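Protein (thiaminase I) (Bacillus subtilis, PDB 3THI) catalyses the breakdown of thiamin, cleaving it and transferring its pyrimidine part to a nucleophilic acceptor. Local coordinates at residues A19-Q24 with N283-A288; T37-Y42 with D48-F53; L109-R112 with K117-Q120; A164-D167 with Y172-Y175; Y241-R246 with Y322-E327. All coordinates share one frame; numbering follows the deposited sequence.

Contact 1: A19-Q24 with N283-A288; sequences AAVLDQ and NVMASA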
# COMPACT_ATOMS: atom_id res chain seq x y z
N ALA A 19 -14.87 12.77 1.84
CA ALA A 19 -15.50 13.64 2.83
C ALA A 19 -14.44 14.40 3.62
O ALA A 19 -14.57 15.62 3.81
CB ALA A 19 -16.36 12.83 3.77
N ALA A 20 -13.38 13.71 4.02
CA ALA A 20 -12.30 14.33 4.78
C ALA A 20 -11.70 15.48 3.97
O ALA A 20 -11.56 16.60 4.48
CB ALA A 20 -11.21 13.28 5.12
N VAL A 21 -11.39 15.20 2.71
CA VAL A 21 -10.81 16.20 1.82
C VAL A 21 -11.71 17.42 1.60
O VAL A 21 -11.24 18.56 1.68
CB VAL A 21 -10.41 15.57 0.48
CG1 VAL A 21 -9.96 16.65 -0.51
CG2 VAL A 21 -9.30 14.57 0.70
N LEU A 22 -12.99 17.17 1.34
CA LEU A 22 -13.95 18.26 1.11
C LEU A 22 -14.06 19.15 2.34
O LEU A 22 -13.95 20.37 2.24
CB LEU A 22 -15.34 17.69 0.77
CG LEU A 22 -16.42 18.72 0.39
CD1 LEU A 22 -16.09 19.32 -0.97
CD2 LEU A 22 -17.79 18.06 0.37
N ASP A 23 -14.22 18.53 3.50
CA ASP A 23 -14.34 19.27 4.75
C ASP A 23 -13.09 20.12 5.01
O ASP A 23 -13.20 21.32 5.25
CB ASP A 23 -14.58 18.32 5.91
CG ASP A 23 -14.81 19.04 7.22
OD1 ASP A 23 -15.32 20.18 7.21
OD2 ASP A 23 -14.49 18.45 8.27
N GLN A 24 -11.92 19.50 4.94
CA GLN A 24 -10.68 20.23 5.17
C GLN A 24 -10.40 21.31 4.10
O GLN A 24 -9.87 22.38 4.42
CB GLN A 24 -9.49 19.27 5.28
CG GLN A 24 -9.59 18.36 6.48
CD GLN A 24 -9.51 19.10 7.79
OE1 GLN A 24 -8.80 20.09 7.91
NE2 GLN A 24 -10.25 18.63 8.79
N ASN A 283 -1.69 19.60 -0.62
CA ASN A 283 -1.24 19.69 0.76
C ASN A 283 -2.34 19.35 1.76
O ASN A 283 -2.09 18.64 2.74
CB ASN A 283 -0.66 21.07 1.04
CG ASN A 283 0.83 21.12 0.80
OD1 ASN A 283 1.61 20.53 1.55
ND2 ASN A 283 1.23 21.79 -0.27
N VAL A 284 -3.54 19.87 1.51
CA VAL A 284 -4.70 19.59 2.37
C VAL A 284 -4.95 18.08 2.33
O VAL A 284 -5.05 17.44 3.37
CB VAL A 284 -5.97 20.35 1.88
CG1 VAL A 284 -7.21 19.80 2.57
CG2 VAL A 284 -5.85 21.85 2.17
N MET A 285 -4.99 17.51 1.14
CA MET A 285 -5.23 16.08 0.99
C MET A 285 -4.21 15.23 1.71
O MET A 285 -4.52 14.13 2.15
CB MET A 285 -5.27 15.71 -0.49
CG MET A 285 -6.41 16.33 -1.24
SD MET A 285 -6.36 15.94 -2.98
CE MET A 285 -6.83 14.25 -2.92
N ALA A 286 -3.00 15.75 1.86
CA ALA A 286 -1.93 15.04 2.54
C ALA A 286 -1.72 15.54 3.97
O ALA A 286 -0.87 15.01 4.70
CB ALA A 286 -0.64 15.18 1.73
N SER A 287 -2.50 16.54 4.38
CA SER A 287 -2.35 17.11 5.72
C SER A 287 -2.67 16.09 6.78
O SER A 287 -3.44 15.15 6.54
CB SER A 287 -3.22 18.35 5.93
OG SER A 287 -4.55 18.00 6.30
N ALA A 288 -2.07 16.28 7.95
CA ALA A 288 -2.28 15.40 9.08
C ALA A 288 -3.76 15.41 9.50
O ALA A 288 -4.34 14.36 9.82
CB ALA A 288 -1.37 15.81 10.23
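Val21 and Met285 meet where helix 14-28 passes helix 275-286. The two side chains lie oblique to one another. Both methyl branches of Val21 face the shaft of the methionine. CG1 of Val21 comes to 3.6 Å from CG of Met285, and CG2 of Val21 to 3.9 Å from the same CG. The touching atom is thus a methylene near the methionine backbone, not its sulfur. The methionine chain runs straight through chi2 (177°) and bends only at chi3. This carries SD past the valine to strand 52-56, where Val52 and Val54 receive the side chain.

Beside Met285, Val284 points at helix 14-28, at Gln24 one turn on from Val21. Its CG1 stands anti to the backbone N (chi1 167°) and is the branch that touches. It lies 3.6 Å from CB of Gln24 and 3.8 Å from C of Gln24. The glutamine therefore offers its aliphatic base here. Its side chain goes on to touch helix 288-295 at Asp289 and Thr290. Val284 also rests on Trp25 and Gln28 of helix 14-28.

Residues 284-287 are tied locally. N of Ser287 donates to O of Val284 at 2.9 Å. Ser287 takes the N-cap position of helix 288-295, and Thr290 OG1 also bonds to O of Val284.

The four touching residues are buried, and their closest approaches are carbon to carbon. Here the two helices are held together by shape and van der Waals contact, while O of Val284 has its polar partners in Ser287 and Thr290.

Contact 2: T37-Y42 with D48-F53; sequences TDWDSY and DDLDVF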
# COMPACT_ATOMS: atom_id res chain seq x y z
N THR A 37 -13.33 12.77 -8.94
CA THR A 37 -13.36 11.88 -10.09
C THR A 37 -12.79 10.52 -9.71
O THR A 37 -12.12 10.39 -8.70
CB THR A 37 -12.50 12.48 -11.21
OG1 THR A 37 -12.81 13.87 -11.35
CG2 THR A 37 -12.76 11.77 -12.54
N ASP A 38 -13.14 9.51 -10.49
CA ASP A 38 -12.63 8.18 -10.25
C ASP A 38 -11.43 8.03 -11.17
O ASP A 38 -11.57 8.07 -12.39
CB ASP A 38 -13.68 7.13 -10.60
CG ASP A 38 -14.30 6.49 -9.38
OD1 ASP A 38 -14.77 7.22 -8.49
OD2 ASP A 38 -14.31 5.24 -9.32
N TRP A 39 -10.24 7.92 -10.59
CA TRP A 39 -9.05 7.76 -11.39
C TRP A 39 -8.12 6.78 -10.71
O TRP A 39 -7.85 6.89 -9.52
CB TRP A 39 -8.35 9.10 -11.59
CG TRP A 39 -7.07 8.97 -12.37
CD1 TRP A 39 -6.93 8.83 -13.72
CD2 TRP A 39 -5.74 8.95 -11.82
NE1 TRP A 39 -5.60 8.72 -14.05
CE2 TRP A 39 -4.85 8.80 -12.91
CE3 TRP A 39 -5.22 9.05 -10.53
CZ2 TRP A 39 -3.46 8.74 -12.73
CZ3 TRP A 39 -3.84 8.99 -10.35
CH2 TRP A 39 -2.98 8.84 -11.45
N ASP A 40 -7.64 5.81 -11.49
CA ASP A 40 -6.74 4.78 -10.98
C ASP A 40 -5.40 4.79 -11.72
O ASP A 40 -5.35 4.56 -12.93
CB ASP A 40 -7.45 3.42 -11.11
CG ASP A 40 -6.58 2.24 -10.68
OD1 ASP A 40 -5.61 2.41 -9.91
OD2 ASP A 40 -6.91 1.13 -11.11
N SER A 41 -4.32 5.06 -10.98
CA SER A 41 -2.98 5.10 -11.57
C SER A 41 -2.55 3.74 -12.13
O SER A 41 -1.73 3.66 -13.06
CB SER A 41 -1.97 5.60 -10.54
OG SER A 41 -1.88 4.70 -9.45
N TYR A 42 -3.14 2.68 -11.59
CA TYR A 42 -2.83 1.32 -12.03
C TYR A 42 -3.35 0.97 -13.42
O TYR A 42 -2.86 0.03 -14.03
CB TYR A 42 -3.38 0.31 -11.03
CG TYR A 42 -2.44 0.02 -9.90
CD1 TYR A 42 -1.47 -0.97 -10.03
CD2 TYR A 42 -2.52 0.73 -8.70
CE1 TYR A 42 -0.59 -1.25 -8.99
CE2 TYR A 42 -1.65 0.45 -7.66
CZ TYR A 42 -0.68 -0.54 -7.82
OH TYR A 42 0.20 -0.82 -6.81
N ASP A 48 -5.80 15.20 -18.74
CA ASP A 48 -5.42 16.61 -18.79
C ASP A 48 -6.22 17.51 -17.84
O ASP A 48 -5.70 18.50 -17.32
CB ASP A 48 -5.58 17.14 -20.22
CG ASP A 48 -4.53 16.59 -21.18
OD1 ASP A 48 -3.97 15.50 -20.93
OD2 ASP A 48 -4.29 17.27 -22.20
N ASP A 49 -7.49 17.16 -17.62
CA ASP A 49 -8.34 17.96 -16.75
C ASP A 49 -8.44 17.51 -15.28
O ASP A 49 -9.24 18.05 -14.52
CB ASP A 49 -9.73 18.18 -17.38
CG ASP A 49 -10.43 16.88 -17.75
OD1 ASP A 49 -9.89 15.77 -17.52
OD2 ASP A 49 -11.56 16.97 -18.29
N LEU A 50 -7.64 16.52 -14.91
CA LEU A 50 -7.60 16.05 -13.53
C LEU A 50 -6.47 16.85 -12.89
O LEU A 50 -5.29 16.62 -13.17
CB LEU A 50 -7.29 14.56 -13.47
CG LEU A 50 -7.33 13.94 -12.07
CD1 LEU A 50 -8.71 14.15 -11.44
CD2 LEU A 50 -7.01 12.46 -12.18
N ASP A 51 -6.85 17.81 -12.05
CA ASP A 51 -5.91 18.70 -11.39
C ASP A 51 -5.04 18.13 -10.29
O ASP A 51 -3.85 18.41 -10.24
CB ASP A 51 -6.65 19.93 -10.86
CG ASP A 51 -7.39 20.66 -11.94
OD1 ASP A 51 -6.76 20.99 -12.97
OD2 ASP A 51 -8.61 20.87 -11.77
N VAL A 52 -5.65 17.39 -9.37
CA VAL A 52 -4.93 16.79 -8.24
C VAL A 52 -5.40 15.34 -8.15
O VAL A 52 -6.58 15.04 -8.30
CB VAL A 52 -5.22 17.52 -6.91
CG1 VAL A 52 -4.42 16.91 -5.77
CG2 VAL A 52 -4.87 18.99 -7.03
N PHE A 53 -4.47 14.44 -7.86
CA PHE A 53 -4.79 13.03 -7.79
C PHE A 53 -3.77 12.30 -6.95
O PHE A 53 -2.63 12.76 -6.79
CB PHE A 53 -4.81 12.43 -9.21
CG PHE A 53 -3.67 12.89 -10.07
CD1 PHE A 53 -2.44 12.23 -10.03
CD2 PHE A 53 -3.80 14.01 -10.88
CE1 PHE A 53 -1.37 12.70 -10.79
CE2 PHE A 53 -2.73 14.48 -11.64
CZ PHE A 53 -1.52 13.83 -11.59
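This is a buried aromatic and aliphatic contact across a connection between two strands. Residues 37-42 follow strand 33-36. Residues 48-53 lead into strand 52-56. Trp39 lies at the centre. CD2 of Leu50 sits over one face of its indole, 3.8 Å from the centroid of the five-membered ring and 25° off the ring normal. This is a CH-pi contact. The other leucine methyl, CD1, turns to Thr37 and lies 4.1 Å from its OG1.

Phe53 meets the six-membered ring of Trp39 at a slant. The planes are at 59° and the centroids 4.9 Å apart. CD1 of Phe53 comes closest, 3.5 Å from CZ3 of Trp39, and CB of Phe53 lies 3.7 Å from CE3 of Trp39. The phenylalanine CG stands between its backbone N and carbonyl carbon (chi1 44°), which lays the ring beside the indole. The polar edge of the indole is used too: NE1 of Trp39 bonds to O of Asp45. Beyond the tryptophan, Asp40 OD1 accepts from N of Tyr42 in an Asx turn.

Trp39 and Leu50 both rest on Ala6 of strand 2-6. Phe53 packs on Ser267 and Asn269 of strand 260-269, which pairs antiparallel with 52-56.

Contact 3: L109-R112 with K117-Q120; sequences LFYR and KIGQ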
# COMPACT_ATOMS: atom_id res chain seq x y z
N LEU A 109 2.40 -9.79 8.88
CA LEU A 109 2.05 -11.15 9.28
C LEU A 109 1.05 -11.12 10.43
O LEU A 109 1.39 -10.74 11.56
CB LEU A 109 3.27 -11.94 9.73
CG LEU A 109 2.88 -13.33 10.27
CD1 LEU A 109 2.49 -14.26 9.11
CD2 LEU A 109 4.04 -13.92 11.07
N PHE A 110 -0.19 -11.50 10.14
CA PHE A 110 -1.23 -11.53 11.16
C PHE A 110 -1.36 -12.94 11.72
O PHE A 110 -1.33 -13.94 10.99
CB PHE A 110 -2.60 -11.10 10.59
CG PHE A 110 -2.70 -9.64 10.28
CD1 PHE A 110 -2.98 -8.72 11.29
CD2 PHE A 110 -2.53 -9.18 8.98
CE1 PHE A 110 -3.10 -7.36 11.00
CE2 PHE A 110 -2.64 -7.82 8.68
CZ PHE A 110 -2.93 -6.91 9.70
N TYR A 111 -1.44 -13.02 13.04
CA TYR A 111 -1.62 -14.30 13.70
C TYR A 111 -2.57 -14.09 14.86
O TYR A 111 -2.90 -12.96 15.21
CB TYR A 111 -0.29 -14.89 14.15
CG TYR A 111 0.53 -14.02 15.06
CD1 TYR A 111 1.37 -13.02 14.54
CD2 TYR A 111 0.50 -14.21 16.44
CE1 TYR A 111 2.16 -12.24 15.37
CE2 TYR A 111 1.29 -13.43 17.29
CZ TYR A 111 2.12 -12.45 16.75
OH TYR A 111 2.92 -11.71 17.58
N ARG A 112 -3.04 -15.19 15.43
CA ARG A 112 -3.97 -15.09 16.53
C ARG A 112 -3.29 -14.95 17.88
O ARG A 112 -2.20 -15.49 18.10
CB ARG A 112 -4.96 -16.25 16.50
CG ARG A 112 -5.64 -16.33 15.15
CD ARG A 112 -7.09 -16.75 15.25
NE ARG A 112 -7.74 -16.67 13.94
CZ ARG A 112 -7.45 -17.46 12.91
NH1 ARG A 112 -6.51 -18.40 13.04
NH2 ARG A 112 -8.09 -17.32 11.76
N LYS A 117 3.91 -19.21 18.88
CA LYS A 117 4.86 -19.75 17.90
C LYS A 117 4.96 -18.97 16.58
O LYS A 117 6.04 -18.87 16.00
CB LYS A 117 4.57 -21.22 17.60
CG LYS A 117 4.88 -22.15 18.75
CD LYS A 117 4.85 -23.60 18.30
CE LYS A 117 5.21 -24.54 19.43
NZ LYS A 117 5.45 -25.91 18.94
N ILE A 118 3.82 -18.46 16.10
CA ILE A 118 3.80 -17.68 14.87
C ILE A 118 4.31 -16.28 15.17
O ILE A 118 4.76 -15.56 14.28
CB ILE A 118 2.37 -17.60 14.26
CG1 ILE A 118 1.80 -19.01 14.06
CG2 ILE A 118 2.41 -16.90 12.90
CD1 ILE A 118 2.55 -19.85 13.03
N GLY A 119 4.27 -15.91 16.45
CA GLY A 119 4.73 -14.61 16.89
C GLY A 119 6.23 -14.44 16.76
O GLY A 119 6.74 -13.32 16.66
N GLN A 120 6.95 -15.56 16.75
CA GLN A 120 8.41 -15.52 16.63
C GLN A 120 8.91 -15.63 15.19
O GLN A 120 10.11 -15.55 14.95
CB GLN A 120 9.04 -16.62 17.50
CG GLN A 120 8.63 -18.04 17.13
CD GLN A 120 9.09 -19.06 18.16
OE1 GLN A 120 8.93 -18.85 19.37
NE2 GLN A 120 9.66 -20.17 17.70
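Tyr111 leans its ring over the backbone of the short helix 116-119. Its CB starts the contact, 3.6 Å from CG2 of Ile118 and 3.8 Å from CB of Ile118. CG stands between the backbone N and the carbonyl carbon (chi1 57°), which brings one ring face against Gly119. Past CG, the ring leaves the isoleucine for that glycine. CE2 of Tyr111 is 3.7 Å from CA of Gly119, and CZ of Tyr111 comes nearest at 3.4 Å from that CA. The alpha carbon sits over the face of the ring, 28° off its normal, in a CH-pi contact. O of Ile118 lies over the same face, toward the rim. At the tip, OH of Tyr111 ends 3.5 Å from CA of Gly119. The bare alpha carbon allows this close approach.

Leu109, two residues back on the strand, adds a second apolar touch. CD2 of Leu109 reaches CG2 of Ile118 at 3.9 Å, with the two side chains crossing at about a right angle.

Tyr111 also packs on Arg246 and Lys248 of strand 245-248, the antiparallel neighbour of strand 96-112. Ile118 also touches Lys130 and Ile131 of helix 124-131. The tyrosine and isoleucine thus join the end of strand 96-112 to helices 116-119 and 124-131.

Contact 4: A164-D167 with Y172-Y175; sequences ALID and YTEY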
# COMPACT_ATOMS: atom_id res chain seq x y z
N ALA A 164 10.63 -8.62 -3.57
CA ALA A 164 11.43 -9.75 -3.12
C ALA A 164 12.83 -9.67 -3.70
O ALA A 164 13.81 -9.92 -3.00
CB ALA A 164 10.77 -11.07 -3.55
N LEU A 165 12.93 -9.28 -4.97
CA LEU A 165 14.23 -9.18 -5.64
C LEU A 165 15.15 -8.20 -4.92
O LEU A 165 16.36 -8.42 -4.86
CB LEU A 165 14.05 -8.78 -7.10
CG LEU A 165 15.29 -8.90 -7.99
CD1 LEU A 165 15.76 -10.33 -8.00
CD2 LEU A 165 14.98 -8.43 -9.41
N ILE A 166 14.58 -7.12 -4.39
CA ILE A 166 15.39 -6.14 -3.67
C ILE A 166 16.00 -6.78 -2.42
O ILE A 166 17.20 -6.68 -2.20
CB ILE A 166 14.56 -4.87 -3.31
CG1 ILE A 166 14.44 -3.96 -4.55
CG2 ILE A 166 15.18 -4.12 -2.11
CD1 ILE A 166 13.54 -2.76 -4.36
N ASP A 167 15.18 -7.50 -1.66
CA ASP A 167 15.66 -8.13 -0.44
C ASP A 167 16.67 -9.23 -0.74
O ASP A 167 17.58 -9.48 0.05
CB ASP A 167 14.48 -8.68 0.37
CG ASP A 167 13.49 -7.60 0.78
OD1 ASP A 167 13.93 -6.44 0.99
OD2 ASP A 167 12.28 -7.90 0.87
N TYR A 172 18.75 -1.60 -2.23
CA TYR A 172 17.55 -0.89 -2.62
C TYR A 172 17.78 -0.30 -3.99
O TYR A 172 18.91 0.07 -4.33
CB TYR A 172 17.17 0.24 -1.66
CG TYR A 172 16.03 1.11 -2.18
CD1 TYR A 172 14.71 0.65 -2.16
CD2 TYR A 172 16.27 2.39 -2.70
CE1 TYR A 172 13.65 1.43 -2.64
CE2 TYR A 172 15.21 3.19 -3.19
CZ TYR A 172 13.90 2.69 -3.14
OH TYR A 172 12.85 3.45 -3.56
N THR A 173 16.72 -0.28 -4.79
CA THR A 173 16.76 0.30 -6.12
C THR A 173 15.38 0.83 -6.46
O THR A 173 14.37 0.31 -5.99
CB THR A 173 17.19 -0.71 -7.21
OG1 THR A 173 17.10 -0.07 -8.49
CG2 THR A 173 16.30 -1.93 -7.23
N GLU A 174 15.33 1.92 -7.22
CA GLU A 174 14.06 2.49 -7.64
C GLU A 174 13.68 1.87 -8.98
O GLU A 174 12.69 2.27 -9.60
CB GLU A 174 14.14 4.00 -7.77
CG GLU A 174 14.39 4.69 -6.44
CD GLU A 174 14.10 6.17 -6.48
OE1 GLU A 174 14.08 6.75 -7.58
OE2 GLU A 174 13.89 6.76 -5.40
N TYR A 175 14.48 0.91 -9.42
CA TYR A 175 14.27 0.21 -10.68
C TYR A 175 14.12 1.11 -11.89
O TYR A 175 13.22 0.88 -12.71
CB TYR A 175 13.05 -0.70 -10.58
CG TYR A 175 13.28 -1.96 -9.77
CD1 TYR A 175 14.12 -2.97 -10.23
CD2 TYR A 175 12.59 -2.15 -8.57
CE1 TYR A 175 14.28 -4.15 -9.50
CE2 TYR A 175 12.73 -3.33 -7.85
CZ TYR A 175 13.57 -4.32 -8.32
OH TYR A 175 13.66 -5.49 -7.60
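Ile166 and Leu165 of helix 154-169 receive the ring end of Tyr175 from the loop that follows the helix. The phenol oxygen lies against both. OH of Tyr175 is 3.4 Å from CB of Leu165 and 3.5 Å from CG1 of Ile166. Leucine CD2 stands at the ring edge, near its plane. The isoleucine comes in obliquely: its CD1 is 3.6 Å from CE2 of Tyr175. Its chain is extended at chi2 (174°), which pushes CD1 out between the loop residues. There it also lies 3.6 Å from O of Thr173 and 4.2 Å from CD1 of Tyr172. The CG2 branch of Ile166 faces CA of Tyr172.

The next shell is in the loop. CG2 of Thr173 lies over the centre of the Tyr175 ring, 3.6 Å above its plane, and also touches CG1 of Ile166. The threonine's other branch, OG1, accepts from N of Tyr175 at 2.9 Å, forming an ST turn. One residue therefore shapes the turn and covers the ring it presents. Tyr175 has a positive phi (53°), a left-handed backbone conformation, at this bend.

Farther out, the two tyrosine hydroxyls are bonded to carbonyls. OH of Tyr175 meets O of Leu162 in helix 154-169, and OH of Tyr172 meets O of Val339. Ile166 and Tyr172 both rest on Leu260 of strand 260-269.

Between 164-167 and 172-175 the contact is apolar apart from the phenol oxygen and a carbonyl. The bond to Leu162 pins the ring end and gives that oxygen a polar partner among aliphatic neighbours.

Contact 5: Y241-R246 with Y322-E327; sequences YAEQVR and YPIYSE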
# COMPACT_ATOMS: atom_id res chain seq x y z
N TYR A 241 -12.64 -7.74 15.74
CA TYR A 241 -11.57 -8.71 15.80
C TYR A 241 -10.16 -8.12 15.66
O TYR A 241 -9.19 -8.75 16.04
CB TYR A 241 -11.79 -9.80 14.76
CG TYR A 241 -10.78 -10.91 14.90
CD1 TYR A 241 -10.79 -11.73 16.03
CD2 TYR A 241 -9.75 -11.06 13.99
CE1 TYR A 241 -9.79 -12.64 16.25
CE2 TYR A 241 -8.77 -11.99 14.20
CZ TYR A 241 -8.78 -12.76 15.33
OH TYR A 241 -7.73 -13.60 15.59
N ALA A 242 -10.05 -6.92 15.11
CA ALA A 242 -8.75 -6.26 14.93
C ALA A 242 -7.95 -6.15 16.23
O ALA A 242 -6.72 -6.11 16.23
CB ALA A 242 -8.95 -4.88 14.34
N GLU A 243 -8.66 -6.09 17.34
CA GLU A 243 -8.03 -5.99 18.65
C GLU A 243 -7.54 -7.35 19.13
O GLU A 243 -6.64 -7.44 19.94
CB GLU A 243 -9.02 -5.37 19.64
CG GLU A 243 -9.52 -3.99 19.23
CD GLU A 243 -8.50 -2.88 19.44
OE1 GLU A 243 -7.33 -3.18 19.78
OE2 GLU A 243 -8.86 -1.69 19.29
N GLN A 244 -8.14 -8.41 18.59
CA GLN A 244 -7.76 -9.76 18.96
C GLN A 244 -6.60 -10.33 18.14
O GLN A 244 -6.01 -11.34 18.52
CB GLN A 244 -8.96 -10.71 18.90
CG GLN A 244 -10.18 -10.28 19.72
CD GLN A 244 -9.82 -9.82 21.13
OE1 GLN A 244 -10.20 -8.71 21.55
NE2 GLN A 244 -9.09 -10.64 21.86
N VAL A 245 -6.29 -9.71 17.00
CA VAL A 245 -5.16 -10.19 16.21
C VAL A 245 -3.86 -9.55 16.65
O VAL A 245 -3.84 -8.50 17.31
CB VAL A 245 -5.25 -9.90 14.68
CG1 VAL A 245 -6.16 -10.83 14.03
CG2 VAL A 245 -5.67 -8.47 14.40
N ARG A 246 -2.78 -10.22 16.31
CA ARG A 246 -1.44 -9.72 16.58
C ARG A 246 -0.86 -9.69 15.18
O ARG A 246 -1.29 -10.45 14.31
CB ARG A 246 -0.65 -10.67 17.47
CG ARG A 246 -1.18 -10.78 18.88
CD ARG A 246 -1.21 -9.42 19.53
NE ARG A 246 -1.79 -9.44 20.87
CZ ARG A 246 -3.07 -9.22 21.15
NH1 ARG A 246 -3.94 -8.96 20.18
NH2 ARG A 246 -3.47 -9.17 22.41
N TYR A 322 -6.88 4.52 19.40
CA TYR A 322 -6.62 3.25 18.73
C TYR A 322 -5.17 2.79 18.92
O TYR A 322 -4.31 3.06 18.09
CB TYR A 322 -6.94 3.41 17.25
CG TYR A 322 -8.32 3.99 17.03
CD1 TYR A 322 -9.46 3.26 17.37
CD2 TYR A 322 -8.49 5.30 16.56
CE1 TYR A 322 -10.73 3.81 17.25
CE2 TYR A 322 -9.77 5.86 16.42
CZ TYR A 322 -10.89 5.11 16.77
OH TYR A 322 -12.16 5.65 16.68
N PRO A 323 -4.90 2.08 20.04
CA PRO A 323 -3.56 1.58 20.39
C PRO A 323 -2.87 0.75 19.31
O PRO A 323 -1.65 0.56 19.35
CB PRO A 323 -3.82 0.78 21.66
CG PRO A 323 -4.95 1.54 22.30
CD PRO A 323 -5.86 1.77 21.11
N ILE A 324 -3.64 0.24 18.34
CA ILE A 324 -3.05 -0.52 17.24
C ILE A 324 -2.09 0.41 16.47
O ILE A 324 -1.02 -0.03 16.02
CB ILE A 324 -4.15 -1.05 16.26
CG1 ILE A 324 -4.85 -2.26 16.88
CG2 ILE A 324 -3.54 -1.42 14.93
CD1 ILE A 324 -6.03 -2.75 16.07
N TYR A 325 -2.45 1.68 16.36
CA TYR A 325 -1.62 2.66 15.67
C TYR A 325 -0.26 2.92 16.32
O TYR A 325 0.62 3.53 15.71
CB TYR A 325 -2.39 3.96 15.45
CG TYR A 325 -3.16 3.93 14.16
CD1 TYR A 325 -2.53 4.22 12.94
CD2 TYR A 325 -4.51 3.58 14.14
CE1 TYR A 325 -3.22 4.16 11.74
CE2 TYR A 325 -5.22 3.52 12.94
CZ TYR A 325 -4.57 3.82 11.74
OH TYR A 325 -5.27 3.83 10.56
N SER A 326 -0.09 2.44 17.54
CA SER A 326 1.18 2.59 18.26
C SER A 326 2.13 1.56 17.63
O SER A 326 3.26 1.88 17.25
CB SER A 326 0.97 2.30 19.75
OG SER A 326 2.15 2.53 20.50
N GLU A 327 1.63 0.34 17.45
CA GLU A 327 2.41 -0.72 16.85
C GLU A 327 2.71 -0.41 15.37
O GLU A 327 3.82 -0.64 14.89
CB GLU A 327 1.65 -2.03 16.97
CG GLU A 327 2.49 -3.26 16.67
CD GLU A 327 1.78 -4.56 16.99
OE1 GLU A 327 0.73 -4.53 17.68
OE2 GLU A 327 2.28 -5.60 16.55
O HOH W 1 -6.70 0.20 18.15
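Ile324 meets Ala242 and Glu243, and this apolar touch is the main one. On helix 324-332 the isoleucine points at the turn 242-244. Its chain is extended (chi2 174°), and the terminal CD1 enters against Ala242. CD1 of Ile324 is 4.0 Å from CB of Ala242 and 3.4 Å from O of Ala242. Glu243 crosses the isoleucine obliquely. Its chain bends at chi2 (-75°), which brings OE1 of Glu243 to 3.9 Å from CG1 of Ile324.

Water makes the polar link. One water molecule gives a hydrogen to OE2 of Glu243 at 3.1 Å and accepts from N of Ile324 at 3.1 Å. The carboxylate thus splits its work: one oxygen lies beside the isoleucine and the other reaches N of Ile324 through water.

Hydrogen bonds within 241-246 brace the turn. N of Gln244 donates to O of Tyr241. NH1 of Arg246 donates to O of Val245 at 2.9 Å and to O of Glu243 at 3.1 Å. The Val245 carbonyl is met from above its plane, that of Glu243 from a tilted position.

Outside the two segments, Met235 of helix 234-238 touches both Ala242 and Ile324, and Phe247 and Tyr306 also pack on the isoleucine.

The contact pairs a buried isoleucine with a solvent-exposed glutamate. The water gives the N-H of Ile324 a polar partner and links it to the carboxylate without direct contact.

Contacts 1 and 2 lie 16 Å apart between centres and touch through Met285 and Val52. Contacts 3 and 5 lie 14 Å apart and meet where strand 96-112 pairs with 245-248, with N of Tyr111 2.9 Å from O of Arg246 in a probable hydrogen bond. These two pairs are far from each other: contacts 2 and 3 have centres 39 Å apart, on opposite sides of the chain's centre. Contact 4 is remote from all, 26 Å or more between centres. Contacts 2, 3 and 4 follow in order within the span of contact 1, whereas contacts 1 and 5 interleave. This is consistent with the two-lobed periplasmic-binding-protein fold, whose lobes draw on alternating parts of the chain.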